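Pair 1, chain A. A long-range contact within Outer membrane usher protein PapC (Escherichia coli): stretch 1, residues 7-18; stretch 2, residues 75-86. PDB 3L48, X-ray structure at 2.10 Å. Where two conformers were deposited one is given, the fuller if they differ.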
# COMPACT_ATOMS: atom_id res chain seq x y z
N GLY A 7 -9.53 10.97 5.25
CA GLY A 7 -8.08 11.03 5.29
C GLY A 7 -7.46 10.46 4.04
O GLY A 7 -7.81 9.36 3.62
N LYS A 8 -6.51 11.19 3.45
CA LYS A 8 -6.00 10.82 2.14
C LYS A 8 -4.50 10.53 2.03
O LYS A 8 -4.11 9.66 1.26
CB LYS A 8 -6.45 11.84 1.09
CG LYS A 8 -7.89 11.65 0.68
CD LYS A 8 -8.48 12.93 0.14
CE LYS A 8 -9.99 12.82 0.05
NZ LYS A 8 -10.63 14.16 -0.08
N ARG A 9 -3.65 11.24 2.77
CA ARG A 9 -2.24 10.85 2.78
C ARG A 9 -1.91 9.90 3.92
O ARG A 9 -2.11 10.23 5.10
CB ARG A 9 -1.27 12.04 2.83
CG ARG A 9 0.17 11.55 3.01
CD ARG A 9 1.21 12.62 2.82
NE ARG A 9 1.38 13.44 4.01
CZ ARG A 9 2.39 14.29 4.19
NH1 ARG A 9 3.33 14.40 3.26
NH2 ARG A 9 2.47 15.01 5.30
N LEU A 10 -1.38 8.73 3.57
CA LEU A 10 -1.07 7.72 4.57
C LEU A 10 0.41 7.37 4.58
O LEU A 10 1.05 7.29 3.53
CB LEU A 10 -1.89 6.45 4.31
CG LEU A 10 -3.40 6.64 4.34
CD1 LEU A 10 -4.09 5.28 4.29
CD2 LEU A 10 -3.82 7.42 5.57
N PHE A 11 0.95 7.16 5.78
CA PHE A 11 2.29 6.63 5.93
C PHE A 11 2.15 5.13 6.16
O PHE A 11 1.92 4.68 7.28
CB PHE A 11 3.00 7.28 7.12
CG PHE A 11 3.01 8.79 7.07
CD1 PHE A 11 3.53 9.46 5.97
CD2 PHE A 11 2.51 9.53 8.12
CE1 PHE A 11 3.54 10.85 5.92
CE2 PHE A 11 2.52 10.92 8.08
CZ PHE A 11 3.03 11.58 6.98
N ALA A 12 2.29 4.36 5.09
CA ALA A 12 1.98 2.93 5.14
C ALA A 12 3.20 2.06 5.43
O ALA A 12 4.22 2.15 4.73
CB ALA A 12 1.30 2.48 3.86
N ILE A 13 3.10 1.24 6.46
CA ILE A 13 4.10 0.23 6.74
C ILE A 13 3.62 -1.08 6.13
O ILE A 13 2.71 -1.73 6.66
CB ILE A 13 4.35 0.06 8.25
CG1 ILE A 13 4.62 1.42 8.91
CG2 ILE A 13 5.50 -0.91 8.51
CD1 ILE A 13 5.80 2.16 8.31
N LEU A 14 4.22 -1.46 5.01
CA LEU A 14 3.78 -2.63 4.27
C LEU A 14 4.56 -3.90 4.63
O LEU A 14 5.79 -3.90 4.61
CB LEU A 14 3.92 -2.38 2.77
CG LEU A 14 3.19 -1.19 2.15
CD1 LEU A 14 3.69 -0.95 0.73
CD2 LEU A 14 1.70 -1.41 2.16
N ARG A 15 3.83 -4.96 4.96
CA ARG A 15 4.45 -6.27 5.15
C ARG A 15 3.52 -7.36 4.62
O ARG A 15 2.30 -7.28 4.80
CB ARG A 15 4.77 -6.53 6.63
CG ARG A 15 5.72 -5.51 7.25
CD ARG A 15 6.49 -6.11 8.42
NE ARG A 15 7.55 -7.00 7.97
CZ ARG A 15 8.84 -6.82 8.24
NH1 ARG A 15 9.24 -5.78 8.96
NH2 ARG A 15 9.74 -7.68 7.78
N LEU A 16 4.09 -8.35 3.96
CA LEU A 16 3.32 -9.46 3.43
C LEU A 16 2.88 -10.37 4.58
O LEU A 16 3.41 -10.28 5.69
CB LEU A 16 4.11 -10.26 2.39
CG LEU A 16 4.09 -9.70 0.96
CD1 LEU A 16 4.86 -8.39 0.89
CD2 LEU A 16 4.67 -10.71 -0.02
N ALA A 17 1.92 -11.24 4.30
CA ALA A 17 1.43 -12.19 5.29
C ALA A 17 2.55 -13.06 5.84
O ALA A 17 2.51 -13.48 7.00
CB ALA A 17 0.32 -13.06 4.70
N ASP A 18 3.56 -13.32 5.02
CA ASP A 18 4.67 -14.17 5.44
C ASP A 18 5.74 -13.39 6.21
O ASP A 18 6.71 -13.97 6.69
CB ASP A 18 5.29 -14.90 4.24
CG ASP A 18 6.01 -13.96 3.28
OD1 ASP A 18 5.97 -12.73 3.50
OD2 ASP A 18 6.61 -14.45 2.31
N ILE A 75 -7.21 8.08 8.36
CA ILE A 75 -7.25 9.53 8.19
C ILE A 75 -5.88 10.07 7.81
O ILE A 75 -4.88 9.35 7.87
CB ILE A 75 -7.77 10.25 9.46
CG1 ILE A 75 -6.87 9.96 10.66
CG2 ILE A 75 -9.21 9.85 9.74
CD1 ILE A 75 -7.31 10.65 11.93
N SER A 76 -5.83 11.34 7.41
CA SER A 76 -4.63 11.92 6.84
C SER A 76 -3.47 12.00 7.83
O SER A 76 -3.67 12.27 9.02
CB SER A 76 -4.92 13.30 6.25
OG SER A 76 -3.92 13.67 5.32
N ASP A 77 -2.27 11.76 7.33
CA ASP A 77 -1.05 11.74 8.13
C ASP A 77 -1.04 10.65 9.19
O ASP A 77 -0.36 10.77 10.21
CB ASP A 77 -0.77 13.11 8.76
CG ASP A 77 -0.09 14.06 7.81
OD1 ASP A 77 0.42 15.10 8.27
OD2 ASP A 77 -0.05 13.77 6.59
N GLN A 78 -1.79 9.58 8.95
CA GLN A 78 -1.78 8.44 9.84
C GLN A 78 -0.77 7.41 9.38
O GLN A 78 -0.75 7.02 8.21
CB GLN A 78 -3.17 7.80 9.91
CG GLN A 78 -3.27 6.59 10.84
CD GLN A 78 -4.67 6.01 10.90
OE1 GLN A 78 -5.62 6.58 10.37
NE2 GLN A 78 -4.80 4.86 11.56
N GLN A 79 0.09 6.96 10.29
CA GLN A 79 0.94 5.82 10.02
C GLN A 79 0.19 4.56 10.40
O GLN A 79 -0.33 4.46 11.51
CB GLN A 79 2.25 5.88 10.82
CG GLN A 79 3.14 4.67 10.59
CD GLN A 79 4.27 4.57 11.60
OE1 GLN A 79 4.17 3.84 12.59
NE2 GLN A 79 5.34 5.31 11.36
N LEU A 80 0.12 3.60 9.49
CA LEU A 80 -0.53 2.33 9.80
C LEU A 80 0.07 1.14 9.06
O LEU A 80 0.59 1.27 7.95
CB LEU A 80 -2.04 2.42 9.55
CG LEU A 80 -2.54 2.28 8.12
CD1 LEU A 80 -4.06 2.41 8.08
CD2 LEU A 80 -1.90 3.32 7.21
N LEU A 81 0.01 -0.01 9.71
CA LEU A 81 0.41 -1.28 9.12
C LEU A 81 -0.61 -1.68 8.07
O LEU A 81 -1.81 -1.69 8.33
CB LEU A 81 0.48 -2.36 10.20
CG LEU A 81 0.84 -3.78 9.76
CD1 LEU A 81 2.31 -3.88 9.38
CD2 LEU A 81 0.50 -4.80 10.85
N LEU A 82 -0.14 -2.01 6.87
CA LEU A 82 -1.01 -2.58 5.85
C LEU A 82 -0.52 -3.98 5.47
O LEU A 82 0.39 -4.13 4.65
CB LEU A 82 -1.07 -1.68 4.61
CG LEU A 82 -1.67 -0.28 4.82
CD1 LEU A 82 -1.75 0.45 3.49
CD2 LEU A 82 -3.04 -0.37 5.46
N PRO A 83 -1.12 -5.02 6.08
CA PRO A 83 -0.76 -6.39 5.72
C PRO A 83 -1.05 -6.64 4.24
O PRO A 83 -2.19 -6.50 3.80
CB PRO A 83 -1.70 -7.24 6.59
CG PRO A 83 -2.02 -6.36 7.75
CD PRO A 83 -2.08 -4.96 7.19
N CYS A 84 -0.02 -7.01 3.49
CA CYS A 84 -0.19 -7.25 2.06
C CYS A 84 -0.37 -8.74 1.75
O CYS A 84 0.56 -9.53 1.91
CB CYS A 84 0.99 -6.68 1.27
SG CYS A 84 0.63 -6.38 -0.48
N THR A 85 -1.57 -9.10 1.32
CA THR A 85 -1.92 -10.49 1.07
C THR A 85 -2.04 -10.77 -0.42
O THR A 85 -2.78 -10.07 -1.13
CB THR A 85 -3.22 -10.89 1.79
OG1 THR A 85 -4.29 -10.06 1.32
CG2 THR A 85 -3.07 -10.69 3.29
N PRO A 86 -1.30 -11.77 -0.91
CA PRO A 86 -1.41 -12.23 -2.30
C PRO A 86 -2.87 -12.48 -2.65
O PRO A 86 -3.60 -13.04 -1.84
CB PRO A 86 -0.64 -13.55 -2.28
CG PRO A 86 0.38 -13.37 -1.20
CD PRO A 86 -0.28 -12.52 -0.15
O HOH W 1 -3.71 14.63 2.72

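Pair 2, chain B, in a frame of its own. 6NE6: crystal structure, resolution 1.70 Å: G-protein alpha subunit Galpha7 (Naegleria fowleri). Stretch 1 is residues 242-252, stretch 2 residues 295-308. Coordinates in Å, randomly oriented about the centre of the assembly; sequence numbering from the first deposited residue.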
# COMPACT_ATOMS: atom_id res chain seq x y z
N LEU B 242 -5.18 19.66 -10.90
CA LEU B 242 -4.27 19.96 -9.80
C LEU B 242 -3.56 18.69 -9.35
O LEU B 242 -4.18 17.63 -9.27
CB LEU B 242 -5.02 20.54 -8.60
CG LEU B 242 -5.83 21.80 -8.85
CD1 LEU B 242 -6.61 22.14 -7.59
CD2 LEU B 242 -4.89 22.93 -9.23
N VAL B 243 -2.27 18.78 -9.03
CA VAL B 243 -1.49 17.60 -8.66
C VAL B 243 -0.96 17.77 -7.24
O VAL B 243 -0.28 18.76 -6.94
CB VAL B 243 -0.34 17.35 -9.65
CG1 VAL B 243 0.37 16.07 -9.31
CG2 VAL B 243 -0.87 17.31 -11.08
N TYR B 244 -1.27 16.80 -6.38
CA TYR B 244 -0.77 16.74 -5.01
C TYR B 244 0.15 15.53 -4.85
O TYR B 244 -0.09 14.48 -5.45
CB TYR B 244 -1.93 16.61 -4.02
CG TYR B 244 -2.87 17.78 -4.03
CD1 TYR B 244 -2.68 18.85 -3.16
CD2 TYR B 244 -3.94 17.83 -4.90
CE1 TYR B 244 -3.53 19.93 -3.16
CE2 TYR B 244 -4.80 18.92 -4.92
CZ TYR B 244 -4.58 19.97 -4.05
OH TYR B 244 -5.45 21.04 -4.06
N LEU B 245 1.21 15.69 -4.06
CA LEU B 245 2.08 14.58 -3.71
C LEU B 245 1.73 14.13 -2.29
O LEU B 245 1.75 14.94 -1.36
CB LEU B 245 3.56 14.98 -3.79
CG LEU B 245 4.54 13.87 -3.37
CD1 LEU B 245 4.44 12.64 -4.30
CD2 LEU B 245 5.97 14.41 -3.31
N LEU B 246 1.40 12.84 -2.14
CA LEU B 246 1.09 12.26 -0.83
C LEU B 246 2.21 11.29 -0.47
O LEU B 246 2.39 10.27 -1.15
CB LEU B 246 -0.25 11.55 -0.86
CG LEU B 246 -1.49 12.38 -0.55
CD1 LEU B 246 -1.67 13.51 -1.56
CD2 LEU B 246 -2.69 11.45 -0.52
N LEU B 247 2.96 11.59 0.58
CA LEU B 247 4.02 10.71 1.05
C LEU B 247 3.39 9.85 2.14
O LEU B 247 3.17 10.32 3.26
CB LEU B 247 5.23 11.51 1.53
CG LEU B 247 5.90 12.31 0.39
CD1 LEU B 247 6.98 13.28 0.90
CD2 LEU B 247 6.48 11.38 -0.66
N ASN B 248 3.08 8.61 1.79
CA ASN B 248 2.23 7.71 2.55
C ASN B 248 3.09 6.79 3.42
O ASN B 248 4.32 6.77 3.33
CB ASN B 248 1.34 6.92 1.58
CG ASN B 248 0.29 6.08 2.28
OD1 ASN B 248 -0.22 6.44 3.34
ND2 ASN B 248 -0.04 4.95 1.68
N LYS B 249 2.41 6.03 4.28
CA LYS B 249 3.05 5.11 5.23
C LYS B 249 3.97 5.86 6.19
O LYS B 249 5.00 5.33 6.62
CB LYS B 249 3.80 3.99 4.50
CG LYS B 249 2.96 3.29 3.43
CD LYS B 249 3.68 2.08 2.84
CE LYS B 249 2.84 1.42 1.76
NZ LYS B 249 3.51 0.16 1.27
N HIS B 250 3.57 7.08 6.56
CA HIS B 250 4.39 7.93 7.42
C HIS B 250 4.71 7.24 8.75
O HIS B 250 5.86 7.24 9.19
CB HIS B 250 3.67 9.27 7.66
CG HIS B 250 4.31 10.12 8.71
ND1 HIS B 250 4.07 9.96 10.05
CD2 HIS B 250 5.16 11.18 8.60
CE1 HIS B 250 4.76 10.85 10.74
NE2 HIS B 250 5.42 11.61 9.88
N ASP B 251 3.71 6.65 9.39
CA ASP B 251 3.97 6.06 10.71
C ASP B 251 4.88 4.83 10.61
O ASP B 251 5.69 4.59 11.52
CB ASP B 251 2.63 5.73 11.39
CG ASP B 251 1.87 6.99 11.86
OD1 ASP B 251 2.42 8.11 11.79
OD2 ASP B 251 0.70 6.85 12.29
N LEU B 252 4.80 4.06 9.51
CA LEU B 252 5.74 2.95 9.31
C LEU B 252 7.16 3.46 9.10
O LEU B 252 8.12 2.90 9.64
CB LEU B 252 5.29 2.10 8.12
CG LEU B 252 6.17 0.90 7.77
CD1 LEU B 252 6.34 0.01 8.98
CD2 LEU B 252 5.56 0.12 6.60
N ASN B 295 7.77 23.46 -10.42
CA ASN B 295 6.86 23.68 -9.30
C ASN B 295 5.40 23.47 -9.72
O ASN B 295 4.52 24.30 -9.49
CB ASN B 295 7.06 25.07 -8.69
CG ASN B 295 8.46 25.26 -8.12
OD1 ASN B 295 9.02 24.36 -7.48
ND2 ASN B 295 9.04 26.43 -8.37
N ARG B 296 5.15 22.32 -10.36
CA ARG B 296 3.81 21.97 -10.79
C ARG B 296 2.97 21.38 -9.66
O ARG B 296 1.73 21.40 -9.75
CB ARG B 296 3.90 21.00 -11.98
CG ARG B 296 4.70 21.62 -13.13
CD ARG B 296 4.81 20.70 -14.34
NE ARG B 296 3.75 20.94 -15.32
CZ ARG B 296 3.41 20.08 -16.28
NH1 ARG B 296 4.04 18.90 -16.40
NH2 ARG B 296 2.42 20.39 -17.12
N LEU B 297 3.59 20.89 -8.59
CA LEU B 297 2.81 20.38 -7.47
C LEU B 297 2.02 21.50 -6.81
O LEU B 297 2.54 22.60 -6.56
CB LEU B 297 3.71 19.72 -6.43
CG LEU B 297 4.32 18.37 -6.82
CD1 LEU B 297 5.36 17.96 -5.78
CD2 LEU B 297 3.22 17.31 -6.94
N ARG B 298 0.76 21.21 -6.50
CA ARG B 298 -0.03 22.13 -5.71
C ARG B 298 0.43 22.14 -4.25
O ARG B 298 0.59 23.21 -3.64
CB ARG B 298 -1.50 21.75 -5.81
CG ARG B 298 -2.40 22.58 -4.98
CD ARG B 298 -2.46 24.00 -5.49
NE ARG B 298 -3.43 24.74 -4.69
CZ ARG B 298 -3.81 25.98 -4.92
NH1 ARG B 298 -3.31 26.66 -5.95
NH2 ARG B 298 -4.69 26.55 -4.12
N ASP B 299 0.65 20.95 -3.69
CA ASP B 299 1.13 20.84 -2.31
C ASP B 299 1.68 19.43 -2.09
O ASP B 299 1.52 18.55 -2.93
CB ASP B 299 -0.00 21.18 -1.33
CG ASP B 299 0.49 21.87 -0.07
OD1 ASP B 299 1.70 21.79 0.25
OD2 ASP B 299 -0.34 22.49 0.61
N VAL B 300 2.31 19.24 -0.94
CA VAL B 300 2.86 17.94 -0.53
C VAL B 300 2.35 17.65 0.88
O VAL B 300 2.41 18.52 1.75
CB VAL B 300 4.40 17.91 -0.56
CG1 VAL B 300 4.91 16.59 -0.03
CG2 VAL B 300 4.94 18.17 -1.97
N PHE B 301 1.84 16.43 1.09
CA PHE B 301 1.28 16.04 2.39
C PHE B 301 1.89 14.72 2.84
O PHE B 301 2.07 13.80 2.03
CB PHE B 301 -0.26 15.87 2.34
CG PHE B 301 -1.02 17.14 2.08
CD1 PHE B 301 -1.47 17.92 3.14
CD2 PHE B 301 -1.33 17.53 0.79
CE1 PHE B 301 -2.19 19.10 2.90
CE2 PHE B 301 -2.05 18.70 0.55
CZ PHE B 301 -2.47 19.48 1.60
N PHE B 302 2.19 14.62 4.13
CA PHE B 302 2.52 13.34 4.73
C PHE B 302 1.23 12.71 5.21
O PHE B 302 0.35 13.40 5.73
CB PHE B 302 3.48 13.51 5.92
CG PHE B 302 4.80 14.10 5.55
CD1 PHE B 302 5.77 13.33 4.92
CD2 PHE B 302 5.09 15.43 5.83
CE1 PHE B 302 6.99 13.86 4.59
CE2 PHE B 302 6.32 15.97 5.49
CZ PHE B 302 7.27 15.18 4.87
N VAL B 303 1.12 11.38 5.09
CA VAL B 303 -0.10 10.71 5.52
C VAL B 303 0.21 9.28 5.93
O VAL B 303 1.21 8.68 5.52
CB VAL B 303 -1.18 10.74 4.40
CG1 VAL B 303 -0.79 9.87 3.24
CG2 VAL B 303 -2.55 10.34 4.96
N THR B 304 -0.64 8.73 6.80
CA THR B 304 -0.62 7.30 7.11
C THR B 304 -2.02 6.80 6.77
O THR B 304 -2.95 6.99 7.54
CB THR B 304 -0.27 7.04 8.56
OG1 THR B 304 1.03 7.56 8.83
CG2 THR B 304 -0.26 5.53 8.83
N ALA B 305 -2.15 6.19 5.59
CA ALA B 305 -3.47 5.77 5.12
C ALA B 305 -4.12 4.76 6.05
O ALA B 305 -5.34 4.71 6.15
CB ALA B 305 -3.37 5.20 3.70
N LEU B 306 -3.32 3.95 6.75
CA LEU B 306 -3.89 2.98 7.68
C LEU B 306 -4.48 3.65 8.91
O LEU B 306 -5.25 3.02 9.64
CB LEU B 306 -2.82 1.96 8.09
CG LEU B 306 -2.38 0.99 6.99
CD1 LEU B 306 -1.15 0.20 7.45
CD2 LEU B 306 -3.52 0.02 6.67
N ASP B 307 -4.16 4.92 9.15
CA ASP B 307 -4.74 5.69 10.25
C ASP B 307 -5.93 6.46 9.70
O ASP B 307 -5.77 7.53 9.10
CB ASP B 307 -3.69 6.63 10.85
CG ASP B 307 -4.24 7.45 12.03
OD1 ASP B 307 -5.46 7.62 12.15
OD2 ASP B 307 -3.42 7.94 12.83
N LYS B 308 -7.14 5.93 9.91
CA LYS B 308 -8.30 6.50 9.24
C LYS B 308 -8.52 7.95 9.66
O LYS B 308 -8.86 8.80 8.82
CB LYS B 308 -9.54 5.65 9.52
CG LYS B 308 -10.82 6.23 8.91
CD LYS B 308 -12.05 5.56 9.51
CE LYS B 308 -12.31 4.22 8.86
NZ LYS B 308 -11.52 3.12 9.47
O HOH W 2 -0.84 21.27 -9.72
O HOH W 3 0.64 9.99 9.63
O HOH W 4 -0.82 8.94 11.98

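Two neighbouring parallel strands, one from each stretch, form the shared core of pair 1 (PapC usher) and pair 2 (Galpha7); 14 central residues superpose with an RMSD of 0.9 Å. The strand directions differ by 26° in pair 1 and 17° in pair 2, and the axes approach to 4.4 and 4.7 Å.

Five rungs of the hydrogen-bond ladder correspond. Asp77(A) N donates to Arg9(A) O (2.7 Å), as Arg298(B) N does to Val243(B) O (2.7 Å). Phe11(A) N to Gln78(A) O (3.0 Å) corresponds to Leu245(B) N to Asp299(B) O (3.1 Å), and Leu80(A) N to Phe11(A) O (3.0 Å) to Phe301(B) N to Leu245(B) O (2.9 Å). Ile13(A) N to Leu80(A) O (2.9 Å) matches Leu247(B) N to Phe301(B) O (2.8 Å); Leu82(A) N to Ile13(A) O (2.9 Å) matches Val303(B) N to Leu247(B) O (2.9 Å).

On the face carrying Leu10(A), Ala12(A) and Leu80(A), two leucines meet: Leu10(A) CD1 lies 4.1 Å from Leu80(A) CD2. The matched Tyr244(B) and Phe301(B) fill this site with rings, Tyr244(B) CD1 meeting Phe301(B) CE2 at 3.8 Å, near the plane of the Phe301(B) ring. Ala12(A) is small, and Leu82(A) reaches it, CD1 to Ala12(A) CB 3.7 Å. In pair 2 the bulk is shared differently: Leu246(B) CB sits 4.5 Å from Val303(B) CG1.

On the other face, Phe11(A) and Gln79(A) touch through CB and CB (4.0 Å), while Leu245(B) CB meets Val300(B) CG2 at 3.9 Å. Ile13(A) rests against the aliphatic part of Gln79(A), CG1 to CG 3.9 Å; its match Leu247(B) contacts Val300(B), CD1 to CG1 4.0 Å. Ile13(A) CG2 only grazes Leu81(A) CD1 (4.4 Å), whereas Leu247(B) CD1 packs on Phe302(B) CE1 at 3.7 Å.

The ends diverge. Arg9(A) NE forms a salt bridge with Asp77(A) OD2 (3.0 Å). At the matched positions Val243(B) is apolar and Arg298(B) lays its CB over the Tyr244(B) ring, 4.0 Å from the centroid. Beyond, Leu14(A) CD2 packs on Leu82(A) CB (3.7 Å), but the matched Asn248(B) uses OD1 to accept from Ala305(B) N (3.0 Å). Pair 1 continues as a ladder, Cys84(A) N to Arg15(A) O (2.7 Å); in pair 2 the first stretch enters a helix, with His250(B) N bonded to Val303(B) O (3.0 Å) and Asp251(B) N to Thr304(B) OG1 (2.9 Å).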